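Long-range contacts in N-acetylmuramoyl-L-alanine amidase (Mycolicibacterium smegmatis, PDB 7AGM), which probably hydrolyses the amide bond between N-acetylmuramic acid and L-alanine in peptidoglycan, as a zinc-dependent amidase: residues P100-S105 and G214-Q219; V104-D109 and V181-M186; K140-Q145 and D206-G211. All coordinates share one frame; numbering follows the deposited sequence. Where two conformers were deposited one is given.

Contact 1 of 3, residues P100-S105 and G214-Q219; sequences PHAIVS and GFLGSQ
Phe215 and Leu216, in the C-terminal part of the long helix 198-219, pack on His101 and Ala102 where strand 102-109 enters the central sheet. The joint is small, with 145 Å² buried, and almost wholly apolar. Leu216 touches with one branch: its CD2 lies 3.8 Å from His101 CB and 4.1 Å from Ala102 CB, one methyl touching both the residue before the strand and the first residue in it. Phe215 presents the rim of its ring. CG stands anti to the backbone N (chi1 175°), which carries the ring toward the strand, and its CE2 corner comes 3.6 Å from His101 O near the ring plane. The neighbouring corner, CD2, meets the methyl of Ala102 at 4.2 Å. One face of the ring is covered by Gln219 CG, one helical turn on, and the ring also stacks with Phe138 of helix 134-148. The His101 imidazole is held through ND1 by the backbone N of Ile10. Within the helix, Ser218 OG donates to Phe215 O at 2.7 Å, alongside the backbone bond from Gln219 N. The C-terminal helix thus packs against the start of an inner strand of the mixed sheet in the Amidase_3 alpha/beta fold.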
ATOM      1  N   PRO A 100      -0.471  14.112   6.234  1.00 14.33           N
ATOM      2  CA  PRO A 100       0.034  13.099   7.162  1.00 14.08           C
ATOM      3  C   PRO A 100       1.552  13.039   7.167  1.00 13.92           C
ATOM      4  O   PRO A 100       2.238  13.570   6.288  1.00 15.20           O
ATOM      5  CB  PRO A 100      -0.541  11.802   6.583  1.00 14.78           C
ATOM      6  CG  PRO A 100      -0.597  12.062   5.123  1.00 15.45           C
ATOM      7  CD  PRO A 100      -0.917  13.520   4.960  1.00 14.51           C
ATOM      8  N   HIS A 101       2.071  12.343   8.182  1.00 13.01           N
ATOM      9  CA  HIS A 101       3.494  12.042   8.228  1.00 13.70           C
ATOM     10  C   HIS A 101       3.873  10.848   7.363  1.00 14.05           C
ATOM     11  O   HIS A 101       5.037  10.728   6.965  1.00 15.11           O
ATOM     12  CB  HIS A 101       3.927  11.815   9.674  1.00 14.48           C
ATOM     13  CG  HIS A 101       3.685  13.000  10.543  1.00 15.14           C
ATOM     14  ND1 HIS A 101       2.561  13.132  11.328  1.00 15.68           N
ATOM     15  CD2 HIS A 101       4.392  14.144  10.695  1.00 16.97           C
ATOM     16  CE1 HIS A 101       2.606  14.294  11.958  1.00 16.54           C
ATOM     17  NE2 HIS A 101       3.707  14.925  11.593  1.00 17.75           N
ATOM     18  N   ALA A 102       2.929   9.951   7.087  1.00 13.56           N
ATOM     19  CA  ALA A 102       3.199   8.800   6.240  1.00 13.29           C
ATOM     20  C   ALA A 102       1.896   8.340   5.614  1.00 12.44           C
ATOM     21  O   ALA A 102       0.839   8.398   6.249  1.00 12.48           O
ATOM     22  CB  ALA A 102       3.808   7.638   7.038  1.00 13.85           C
ATOM     23  N   ILE A 103       1.988   7.881   4.369  1.00 12.39           N
ATOM     24  CA  ILE A 103       0.876   7.288   3.637  1.00 11.80           C
ATOM     25  C   ILE A 103       1.309   5.904   3.185  1.00 11.53           C
ATOM     26  O   ILE A 103       2.387   5.750   2.604  1.00 12.60           O
ATOM     27  CB  ILE A 103       0.505   8.147   2.416  1.00 12.49           C
ATOM     28  CG1 ILE A 103       0.154   9.576   2.851  1.00 13.00           C
ATOM     29  CG2 ILE A 103      -0.596   7.479   1.605  1.00 13.72           C
ATOM     30  CD1 ILE A 103       0.222  10.610   1.689  1.00 13.79           C
ATOM     31  N   VAL A 104       0.481   4.896   3.442  1.00 11.71           N
ATOM     32  CA  VAL A 104       0.761   3.545   2.954  1.00 12.31           C
ATOM     33  C   VAL A 104      -0.468   3.016   2.233  1.00 12.36           C
ATOM     34  O   VAL A 104      -1.548   2.925   2.831  1.00 13.59           O
ATOM     35  CB  VAL A 104       1.194   2.574   4.070  1.00 13.28           C
ATOM     36  CG1 VAL A 104       1.513   1.198   3.478  1.00 14.31           C
ATOM     37  CG2 VAL A 104       2.386   3.123   4.835  1.00 14.96           C
ATOM     38  N   SER A 105      -0.298   2.637   0.967  1.00 12.64           N
ATOM     39  CA  SER A 105      -1.322   1.931   0.215  1.00 13.37           C
ATOM     40  C   SER A 105      -0.938   0.460   0.182  1.00 12.92           C
ATOM     41  O   SER A 105       0.229   0.125  -0.031  1.00 13.89           O
ATOM     42  CB  SER A 105      -1.420   2.502  -1.198  1.00 14.12           C
ATOM     43  OG  SER A 105      -2.394   1.816  -1.959  1.00 14.77           O
ATOM     44  N   GLY A 214       9.280   2.412  12.054  1.00 17.15           N
ATOM     45  CA  GLY A 214      10.676   2.752  11.833  1.00 17.52           C
ATOM     46  C   GLY A 214      10.836   4.051  11.067  1.00 17.72           C
ATOM     47  O   GLY A 214      11.690   4.881  11.402  1.00 18.58           O
ATOM     48  N   PHE A 215      10.005   4.256  10.043  1.00 16.25           N
ATOM     49  CA  PHE A 215      10.066   5.504   9.291  1.00 15.43           C
ATOM     50  C   PHE A 215       9.621   6.688  10.145  1.00 15.53           C
ATOM     51  O   PHE A 215      10.273   7.737  10.149  1.00 17.14           O
ATOM     52  CB  PHE A 215       9.229   5.415   8.012  1.00 14.42           C
ATOM     53  CG  PHE A 215       9.168   6.717   7.251  1.00 14.44           C
ATOM     54  CD1 PHE A 215      10.300   7.222   6.624  1.00 13.86           C
ATOM     55  CD2 PHE A 215       7.985   7.445   7.176  1.00 15.03           C
ATOM     56  CE1 PHE A 215      10.255   8.425   5.924  1.00 15.15           C
ATOM     57  CE2 PHE A 215       7.931   8.644   6.473  1.00 15.03           C
ATOM     58  CZ  PHE A 215       9.077   9.137   5.849  1.00 15.39           C
ATOM     59  N   LEU A 216       8.495   6.549  10.858  1.00 14.71           N
ATOM     60  CA  LEU A 216       8.033   7.646  11.707  1.00 15.21           C
ATOM     61  C   LEU A 216       9.094   8.036  12.727  1.00 17.62           C
ATOM     62  O   LEU A 216       9.328   9.227  12.967  1.00 18.96           O
ATOM     63  CB  LEU A 216       6.736   7.253  12.420  1.00 13.64           C
ATOM     64  CG  LEU A 216       5.483   7.103  11.552  1.00 13.81           C
ATOM     65  CD1 LEU A 216       4.334   6.658  12.454  1.00 14.26           C
ATOM     66  CD2 LEU A 216       5.128   8.391  10.817  1.00 14.62           C
ATOM     67  N   GLY A 217       9.754   7.043  13.327  1.00 17.49           N
ATOM     68  CA  GLY A 217      10.790   7.336  14.304  1.00 19.26           C
ATOM     69  C   GLY A 217      11.982   8.047  13.695  1.00 23.42           C
ATOM     70  O   GLY A 217      12.588   8.914  14.331  1.00 27.45           O
ATOM     71  N   SER A 218      12.339   7.690  12.460  1.00 24.17           N
ATOM     72  CA  SER A 218      13.448   8.353  11.786  1.00 25.57           C
ATOM     73  C   SER A 218      13.140   9.818  11.517  1.00 28.50           C
ATOM     74  O   SER A 218      14.054  10.653  11.517  1.00 34.99           O
ATOM     75  CB  SER A 218      13.753   7.638  10.471  1.00 25.92           C
ATOM     76  OG  SER A 218      12.841   8.050   9.461  1.00 31.79           O
ATOM     77  N   GLN A 219      11.870  10.155  11.279  1.00 30.46           N
ATOM     78  CA  GLN A 219      11.507  11.548  11.053  1.00 28.31           C
ATOM     79  C   GLN A 219      11.612  12.391  12.319  1.00 74.56           C
ATOM     80  O   GLN A 219      11.751  13.615  12.220  1.00 85.43           O
ATOM     81  CB  GLN A 219      10.119  11.656  10.415  1.00 28.59           C
ATOM     82  CG  GLN A 219      10.006  10.972   9.047  1.00 36.00           C
ATOM     83  CD  GLN A 219      10.992  11.520   8.020  1.00 53.72           C
ATOM     84  OE1 GLN A 219      12.033  10.917   7.754  1.00 54.52           O
ATOM     85  NE2 GLN A 219      10.660  12.663   7.433  1.00 47.39           N
TER

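Contact 2 of 3, residues V104-D109 and V181-M186. With ZN (zinc ion), chain C.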
ATOM      1  N   VAL A 104       0.481   4.896   3.442  1.00 11.71           N
ATOM      2  CA  VAL A 104       0.761   3.545   2.954  1.00 12.31           C
ATOM      3  C   VAL A 104      -0.468   3.016   2.233  1.00 12.36           C
ATOM      4  O   VAL A 104      -1.548   2.925   2.831  1.00 13.59           O
ATOM      5  CB  VAL A 104       1.194   2.574   4.070  1.00 13.28           C
ATOM      6  CG1 VAL A 104       1.513   1.198   3.478  1.00 14.31           C
ATOM      7  CG2 VAL A 104       2.386   3.123   4.835  1.00 14.96           C
ATOM      8  N   SER A 105      -0.298   2.637   0.967  1.00 12.64           N
ATOM      9  CA  SER A 105      -1.322   1.931   0.215  1.00 13.37           C
ATOM     10  C   SER A 105      -0.938   0.460   0.182  1.00 12.92           C
ATOM     11  O   SER A 105       0.229   0.125  -0.031  1.00 13.89           O
ATOM     12  CB  SER A 105      -1.420   2.502  -1.198  1.00 14.12           C
ATOM     13  OG  SER A 105      -2.394   1.816  -1.959  1.00 14.77           O
ATOM     14  N   ILE A 106      -1.901  -0.414   0.458  1.00 13.07           N
ATOM     15  CA  ILE A 106      -1.646  -1.842   0.615  1.00 12.92           C
ATOM     16  C   ILE A 106      -2.355  -2.598  -0.499  1.00 12.89           C
ATOM     17  O   ILE A 106      -3.569  -2.434  -0.697  1.00 13.58           O
ATOM     18  CB  ILE A 106      -2.061  -2.337   2.010  1.00 14.08           C
ATOM     19  CG1 ILE A 106      -1.212  -1.641   3.081  1.00 15.04           C
ATOM     20  CG2 ILE A 106      -1.897  -3.840   2.102  1.00 15.50           C
ATOM     21  CD1 ILE A 106      -1.556  -2.046   4.511  1.00 16.50           C
ATOM     22  N   HIS A 107      -1.594  -3.429  -1.222  1.00 12.78           N
ATOM     23  CA  HIS A 107      -2.063  -4.112  -2.418  1.00 13.28           C
ATOM     24  C   HIS A 107      -1.545  -5.538  -2.433  1.00 13.98           C
ATOM     25  O   HIS A 107      -0.686  -5.929  -1.632  1.00 14.63           O
ATOM     26  CB  HIS A 107      -1.583  -3.413  -3.694  1.00 12.94           C
ATOM     27  CG  HIS A 107      -2.366  -2.187  -4.019  1.00 12.46           C
ATOM     28  ND1 HIS A 107      -3.310  -2.157  -5.019  1.00 13.62           N
ATOM     29  CD2 HIS A 107      -2.361  -0.952  -3.461  1.00 13.72           C
ATOM     30  CE1 HIS A 107      -3.854  -0.954  -5.067  1.00 14.31           C
ATOM     31  NE2 HIS A 107      -3.293  -0.203  -4.133  1.00 13.69           N
ATOM     32  N   ALA A 108      -2.058  -6.304  -3.394  1.00 15.25           N
ATOM     33  CA  ALA A 108      -1.495  -7.595  -3.760  1.00 16.18           C
ATOM     34  C   ALA A 108      -1.497  -7.711  -5.275  1.00 17.81           C
ATOM     35  O   ALA A 108      -2.366  -7.157  -5.955  1.00 19.07           O
ATOM     36  CB  ALA A 108      -2.264  -8.772  -3.147  1.00 16.99           C
ATOM     37  N   ASP A 109      -0.523  -8.446  -5.795  1.00 18.36           N
ATOM     38  CA  ASP A 109      -0.160  -8.406  -7.199  1.00 19.40           C
ATOM     39  C   ASP A 109      -0.625  -9.655  -7.933  1.00 19.57           C
ATOM     40  O   ASP A 109      -0.974 -10.679  -7.332  1.00 18.30           O
ATOM     41  CB  ASP A 109       1.364  -8.309  -7.319  1.00 21.70           C
ATOM     42  CG  ASP A 109       1.815  -7.734  -8.635  1.00 32.90           C
ATOM     43  OD1 ASP A 109       0.992  -7.103  -9.342  1.00 25.80           O
ATOM     44  OD2 ASP A 109       3.005  -7.921  -8.956  1.00 27.63           O
ATOM     45  N   VAL A 181       2.749  -0.825  -0.930  1.00 12.03           N
ATOM     46  CA  VAL A 181       3.301  -2.147  -0.656  1.00 12.30           C
ATOM     47  C   VAL A 181       2.473  -3.174  -1.423  1.00 12.26           C
ATOM     48  O   VAL A 181       1.279  -3.352  -1.142  1.00 13.29           O
ATOM     49  CB  VAL A 181       3.310  -2.467   0.846  1.00 13.13           C
ATOM     50  CG1 VAL A 181       3.831  -3.893   1.076  1.00 14.72           C
ATOM     51  CG2 VAL A 181       4.121  -1.442   1.628  1.00 14.02           C
ATOM     52  N   GLU A 182       3.095  -3.836  -2.399  1.00 12.73           N
ATOM     53  CA  GLU A 182       2.540  -5.046  -3.004  1.00 13.52           C
ATOM     54  C   GLU A 182       3.046  -6.218  -2.164  1.00 13.75           C
ATOM     55  O   GLU A 182       4.235  -6.553  -2.208  1.00 14.82           O
ATOM     56  CB  GLU A 182       2.963  -5.177  -4.470  1.00 15.58           C
ATOM     57  CG  GLU A 182       2.316  -4.183  -5.422  1.00 17.55           C
ATOM     58  CD  GLU A 182       0.896  -4.540  -5.798  1.00 20.78           C
ATOM     59  OE1 GLU A 182       0.390  -5.556  -5.284  1.00 21.34           O
ATOM     60  OE2 GLU A 182       0.284  -3.806  -6.611  1.00 23.09           O
ATOM     61  N   CYS A 183       2.150  -6.819  -1.370  1.00 13.48           N
ATOM     62  CA  CYS A 183       2.575  -7.781  -0.354  1.00 13.77           C
ATOM     63  C   CYS A 183       3.074  -9.083  -0.959  1.00 14.43           C
ATOM     64  O   CYS A 183       3.959  -9.731  -0.383  1.00 15.34           O
ATOM     65  CB  CYS A 183       1.422  -8.073   0.607  1.00 14.06           C
ATOM     66  SG  CYS A 183       0.959  -6.642   1.610  1.00 15.65           S
ATOM     67  N   GLY A 184       2.522  -9.482  -2.098  1.00 15.05           N
ATOM     68  CA  GLY A 184       2.856 -10.766  -2.690  1.00 15.75           C
ATOM     69  C   GLY A 184       2.072 -10.959  -3.966  1.00 15.84           C
ATOM     70  O   GLY A 184       1.328 -10.076  -4.405  1.00 16.36           O
ATOM     71  N   ASN A 185       2.238 -12.145  -4.548  1.00 14.72           N
ATOM     72  CA  ASN A 185       1.602 -12.510  -5.809  1.00 14.84           C
ATOM     73  C   ASN A 185       0.423 -13.435  -5.499  1.00 14.97           C
ATOM     74  O   ASN A 185       0.619 -14.569  -5.051  1.00 15.62           O
ATOM     75  CB  ASN A 185       2.624 -13.217  -6.694  1.00 15.56           C
ATOM     76  CG  ASN A 185       2.047 -13.673  -8.022  1.00 17.16           C
ATOM     77  OD1 ASN A 185       0.911 -13.344  -8.368  1.00 17.80           O
ATOM     78  ND2 ASN A 185       2.847 -14.419  -8.788  1.00 18.26           N
ATOM     79  N   MET A 186      -0.796 -12.957  -5.759  1.00 15.23           N
ATOM     80  CA  MET A 186      -1.979 -13.773  -5.493  1.00 15.33           C
ATOM     81  C   MET A 186      -2.023 -15.027  -6.355  1.00 16.13           C
ATOM     82  O   MET A 186      -2.748 -15.972  -6.017  1.00 16.16           O
ATOM     83  CB  MET A 186      -3.259 -12.964  -5.718  1.00 15.96           C
ATOM     84  CG  MET A 186      -3.327 -11.692  -4.881  1.00 16.02           C
ATOM     85  SD  MET A 186      -5.022 -11.129  -4.570  1.00 16.82           S
ATOM     86  CE  MET A 186      -5.467 -12.031  -3.072  1.00 17.23           C
TER
HETATM   87 ZN    ZN C 301      -3.911  -3.576  -6.355  0.86 17.59          ZN
HETATM   88  O   HOH W   1      -2.193  -4.571  -6.959  1.00 21.69           O
HETATM   89  O   HOH W   2       0.726  -4.507  -9.173  1.00 34.67           O
HETATM   90  O   HOH W   3      -4.167  -4.467  -8.289  1.00 45.81           O
HETATM   91  O   HOH W   4      -3.392  -2.195  -8.025  1.00 25.69           O
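Between the bridged pairs His107-Glu182 and Asp109-Asn185 the register of these two parallel strands slips by one residue: a beta bulge next to the zinc site, with the extra residue in 181-185. The strand axes diverge by 25°. Cys183 takes a helix-like backbone conformation and Gly184 is fully extended, yet five backbone hydrogen bonds run from Val181 N to Ser105 O at one end to Met186 N to Asp109 O at the other. Val181 and Ile106 lie on one face of the sheet, where Ile106 CG2 rests on Cys183 SG at 4.0 Å; farther along, Ala108 CB meets Met186 CG at 3.6 Å. His107, Glu182 and Asp109 project from the other face. His107 binds the zinc ion through ND1 at 2.0 Å; His17, Glu52 and three waters complete six ligands. Glu52 also accepts a hydrogen bond from Ala108 N, which ties the metal site to the strand. The Glu182 chain, bent at chi2 (-78°), folds back over His107 CB, with its carboxylate turned 55° from the imidazole plane. One zinc-bound water, 2.1 Å from the metal, donates to Glu182 OE2 at 2.6 Å and to Ala108 O at 2.8 Å, which fixes its orientation. A second water donates to the same OE2 and, at 2.6 Å, to Asp109 OD1, bridging the two carboxylates; Asp109 OD2 has its own bond to Tyr156. Zinc would be expected to polarise the first water, and its bond to Glu182 OE2 is consistent with that glutamate acting as general base in amide hydrolysis, as proposed for related zinc amidases.

Contact 3 of 3, residues K140-Q145 and D206-G211; sequences KVMRDQ and DAIVRG
Segments 140-145 and 206-211 of helices 134-148 and 198-219 run roughly antiparallel at 143°, their axes only 8.1 Å apart at closest approach, and their CA atoms come as near as 4.2 Å between Met142 CA and Gly211 CA. Gly211 makes this possible, since it has no side chain to hold the backbones apart. Three residues of the first helix settle around it. Val141 CG1 touches Gly211 O at 3.6 Å, Met142 SD passes over Gly211 CA, and Gln145 CB sits 3.6 Å from Gly211 N. Met142 bends at both chi2 (66°) and the next torsion, a curl that brings CE across to the second helix, 3.8 Å from Ile208 O and 4.0 Å from Ile208 CG2. At the more exposed side of the crossing, Gln145 and Arg210 meet at about a right angle. Gln145 OE1 lies over one face of the guanidinium, offset toward NE and NH2, 3.1 Å from Arg210 CZ and 2.9 Å from Arg210 NE, with amide and guanidinium planes 56° apart. From above the face the oxygen lies badly placed for the N-H directions, so the attraction is probably that of a carbonyl dipole for a positive charge rather than a directed bond. The buried side continues into the sheet, where Ile208 rests on Cys183 of strand 178-185, while Ala207 packs on Ser149 and Ile151 of the loop beyond helix 134-148. The two helices, brought close at a glycine, form part of the helical layer on the Ile106 and Val181 face of the mixed sheet in this zinc amidase fold.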
ATOM      1  N   LYS A 140      12.802   2.487   1.458  1.00 15.16           N
ATOM      2  CA  LYS A 140      13.909   1.647   1.903  0.65 18.60           C
ATOM      3  C   LYS A 140      13.641   1.056   3.284  1.00 16.05           C
ATOM      4  O   LYS A 140      13.894  -0.133   3.510  1.00 15.84           O
ATOM      5  CB  LYS A 140      15.210   2.449   1.885  0.65 27.77           C
ATOM      6  CG  LYS A 140      15.603   2.950   0.503  0.65 66.24           C
ATOM      7  CD  LYS A 140      16.936   3.683   0.526  0.65 45.21           C
ATOM      8  CE  LYS A 140      17.332   4.141  -0.868  0.65 55.42           C
ATOM      9  NZ  LYS A 140      18.655   4.821  -0.882  0.65 65.31           N
ATOM     10  N   VAL A 141      13.133   1.865   4.221  1.00 14.43           N
ATOM     11  CA  VAL A 141      12.823   1.345   5.551  1.00 14.96           C
ATOM     12  C   VAL A 141      11.758   0.257   5.458  1.00 13.67           C
ATOM     13  O   VAL A 141      11.855  -0.798   6.105  1.00 14.24           O
ATOM     14  CB  VAL A 141      12.374   2.491   6.479  1.00 17.05           C
ATOM     15  CG1 VAL A 141      11.919   1.937   7.822  1.00 18.68           C
ATOM     16  CG2 VAL A 141      13.487   3.535   6.665  1.00 17.61           C
ATOM     17  N   MET A 142      10.727   0.495   4.648  1.00 13.15           N
ATOM     18  CA  MET A 142       9.656  -0.488   4.495  1.00 12.78           C
ATOM     19  C   MET A 142      10.181  -1.780   3.878  1.00 12.96           C
ATOM     20  O   MET A 142       9.899  -2.882   4.369  1.00 13.15           O
ATOM     21  CB  MET A 142       8.543   0.102   3.634  1.00 13.20           C
ATOM     22  CG  MET A 142       7.364  -0.846   3.422  1.00 13.85           C
ATOM     23  SD  MET A 142       6.438  -1.210   4.929  1.00 14.28           S
ATOM     24  CE  MET A 142       5.518   0.315   5.132  1.00 15.05           C
ATOM     25  N   ARG A 143      10.965  -1.661   2.800  1.00 13.11           N
ATOM     26  CA  ARG A 143      11.591  -2.833   2.185  1.00 13.72           C
ATOM     27  C   ARG A 143      12.432  -3.611   3.193  1.00 13.70           C
ATOM     28  O   ARG A 143      12.354  -4.850   3.268  1.00 14.00           O
ATOM     29  CB  ARG A 143      12.464  -2.365   1.025  1.00 13.53           C
ATOM     30  CG  ARG A 143      13.130  -3.483   0.239  1.00 15.42           C
ATOM     31  CD  ARG A 143      14.633  -3.284   0.153  1.00 19.51           C
ATOM     32  NE  ARG A 143      15.303  -3.797   1.340  1.00 21.82           N
ATOM     33  CZ  ARG A 143      15.707  -5.060   1.487  1.00 22.75           C
ATOM     34  NH1 ARG A 143      15.513  -5.948   0.514  1.00 23.92           N
ATOM     35  NH2 ARG A 143      16.308  -5.437   2.608  1.00 21.81           N
ATOM     36  N   ASP A 144      13.223  -2.897   4.004  1.00 13.76           N
ATOM     37  CA  ASP A 144      14.087  -3.562   4.973  1.00 14.50           C
ATOM     38  C   ASP A 144      13.272  -4.314   6.021  1.00 14.89           C
ATOM     39  O   ASP A 144      13.638  -5.425   6.424  1.00 16.15           O
ATOM     40  CB  ASP A 144      15.019  -2.545   5.639  1.00 15.63           C
ATOM     41  CG  ASP A 144      16.168  -2.119   4.744  1.00 18.63           C
ATOM     42  OD1 ASP A 144      16.341  -2.697   3.652  1.00 19.07           O
ATOM     43  OD2 ASP A 144      16.898  -1.190   5.143  1.00 21.56           O
ATOM     44  N   GLN A 145      12.154  -3.736   6.466  1.00 14.70           N
ATOM     45  CA  GLN A 145      11.378  -4.386   7.518  1.00 15.06           C
ATOM     46  C   GLN A 145      10.574  -5.567   6.989  1.00 14.88           C
ATOM     47  O   GLN A 145      10.407  -6.561   7.702  1.00 16.35           O
ATOM     48  CB  GLN A 145      10.489  -3.379   8.256  1.00 15.78           C
ATOM     49  CG  GLN A 145      11.267  -2.443   9.157  1.00 17.58           C
ATOM     50  CD  GLN A 145      12.211  -3.199  10.080  1.00 19.33           C
ATOM     51  OE1 GLN A 145      11.784  -4.091  10.823  1.00 19.66           O
ATOM     52  NE2 GLN A 145      13.500  -2.857  10.032  1.00 21.37           N
ATOM     53  N   ASP A 206       2.111  -7.081  10.592  1.00 15.61           N
ATOM     54  CA  ASP A 206       3.167  -6.839  11.572  1.00 16.10           C
ATOM     55  C   ASP A 206       4.407  -6.263  10.902  1.00 15.33           C
ATOM     56  O   ASP A 206       5.052  -5.361  11.444  1.00 15.63           O
ATOM     57  CB  ASP A 206       3.536  -8.141  12.288  1.00 18.47           C
ATOM     58  CG  ASP A 206       2.465  -8.622  13.245  1.00 20.87           C
ATOM     59  OD1 ASP A 206       1.571  -7.839  13.617  1.00 20.65           O
ATOM     60  OD2 ASP A 206       2.538  -9.802  13.639  1.00 22.84           O
ATOM     61  N   ALA A 207       4.758  -6.784   9.723  1.00 14.91           N
ATOM     62  CA  ALA A 207       5.928  -6.285   9.007  1.00 15.05           C
ATOM     63  C   ALA A 207       5.700  -4.866   8.502  1.00 15.39           C
ATOM     64  O   ALA A 207       6.595  -4.013   8.586  1.00 15.83           O
ATOM     65  CB  ALA A 207       6.239  -7.223   7.840  1.00 16.05           C
ATOM     66  N   ILE A 208       4.509  -4.596   7.965  1.00 14.20           N
ATOM     67  CA  ILE A 208       4.194  -3.246   7.505  1.00 13.70           C
ATOM     68  C   ILE A 208       4.252  -2.253   8.664  1.00 13.34           C
ATOM     69  O   ILE A 208       4.790  -1.147   8.525  1.00 13.42           O
ATOM     70  CB  ILE A 208       2.840  -3.238   6.769  1.00 13.74           C
ATOM     71  CG1 ILE A 208       2.952  -4.071   5.483  1.00 14.60           C
ATOM     72  CG2 ILE A 208       2.376  -1.790   6.509  1.00 14.05           C
ATOM     73  CD1 ILE A 208       1.616  -4.309   4.777  1.00 15.37           C
ATOM     74  N   VAL A 209       3.721  -2.642   9.830  1.00 13.87           N
ATOM     75  CA  VAL A 209       3.763  -1.771  11.004  1.00 13.65           C
ATOM     76  C   VAL A 209       5.199  -1.453  11.404  1.00 14.66           C
ATOM     77  O   VAL A 209       5.522  -0.305  11.738  1.00 15.71           O
ATOM     78  CB  VAL A 209       2.959  -2.391  12.165  1.00 15.00           C
ATOM     79  CG1 VAL A 209       3.214  -1.634  13.455  1.00 15.97           C
ATOM     80  CG2 VAL A 209       1.474  -2.390  11.840  1.00 16.89           C
ATOM     81  N   ARG A 210       6.089  -2.450  11.366  1.00 14.76           N
ATOM     82  CA  ARG A 210       7.495  -2.182  11.673  1.00 15.94           C
ATOM     83  C   ARG A 210       8.086  -1.177  10.694  1.00 14.92           C
ATOM     84  O   ARG A 210       8.849  -0.287  11.089  1.00 15.90           O
ATOM     85  CB  ARG A 210       8.302  -3.480  11.655  1.00 19.00           C
ATOM     86  CG  ARG A 210       8.002  -4.414  12.815  1.00 23.48           C
ATOM     87  CD  ARG A 210       8.743  -5.737  12.672  1.00 28.78           C
ATOM     88  NE  ARG A 210      10.190  -5.571  12.772  1.00 66.06           N
ATOM     89  CZ  ARG A 210      11.074  -6.548  12.587  1.00 79.90           C
ATOM     90  NH1 ARG A 210      10.665  -7.774  12.287  1.00 67.93           N
ATOM     91  NH2 ARG A 210      12.373  -6.298  12.701  1.00 67.22           N
ATOM     92  N   GLY A 211       7.750  -1.308   9.409  1.00 14.38           N
ATOM     93  CA  GLY A 211       8.187  -0.316   8.433  1.00 14.60           C
ATOM     94  C   GLY A 211       7.668   1.079   8.737  1.00 13.45           C
ATOM     95  O   GLY A 211       8.408   2.066   8.655  1.00 14.16           O
TER

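In the fold
Strand 102-109 links contacts 1 and 2, whose centres lie 18 Å apart: one end meets the C-terminal helix, the other carries the zinc ligand His107. Contact 3 covers the sheet face that bears Ile106 and Val181, the one turned away from the metal. Its centre is 10 Å from that of contact 1 and 13 Å from that of contact 2. Val141 CG1 touches Phe215 N at 3.7 Å, Met142 CG reaches Val181 CG2 at 3.8 Å, and Ile208 CD1 meets Ile106 CD1 at 3.9 Å. Contact 3 thus joins the apolar packing of contact 1 to that under contact 2, and the Ile208 side chain lies about 12 Å from the zinc ion.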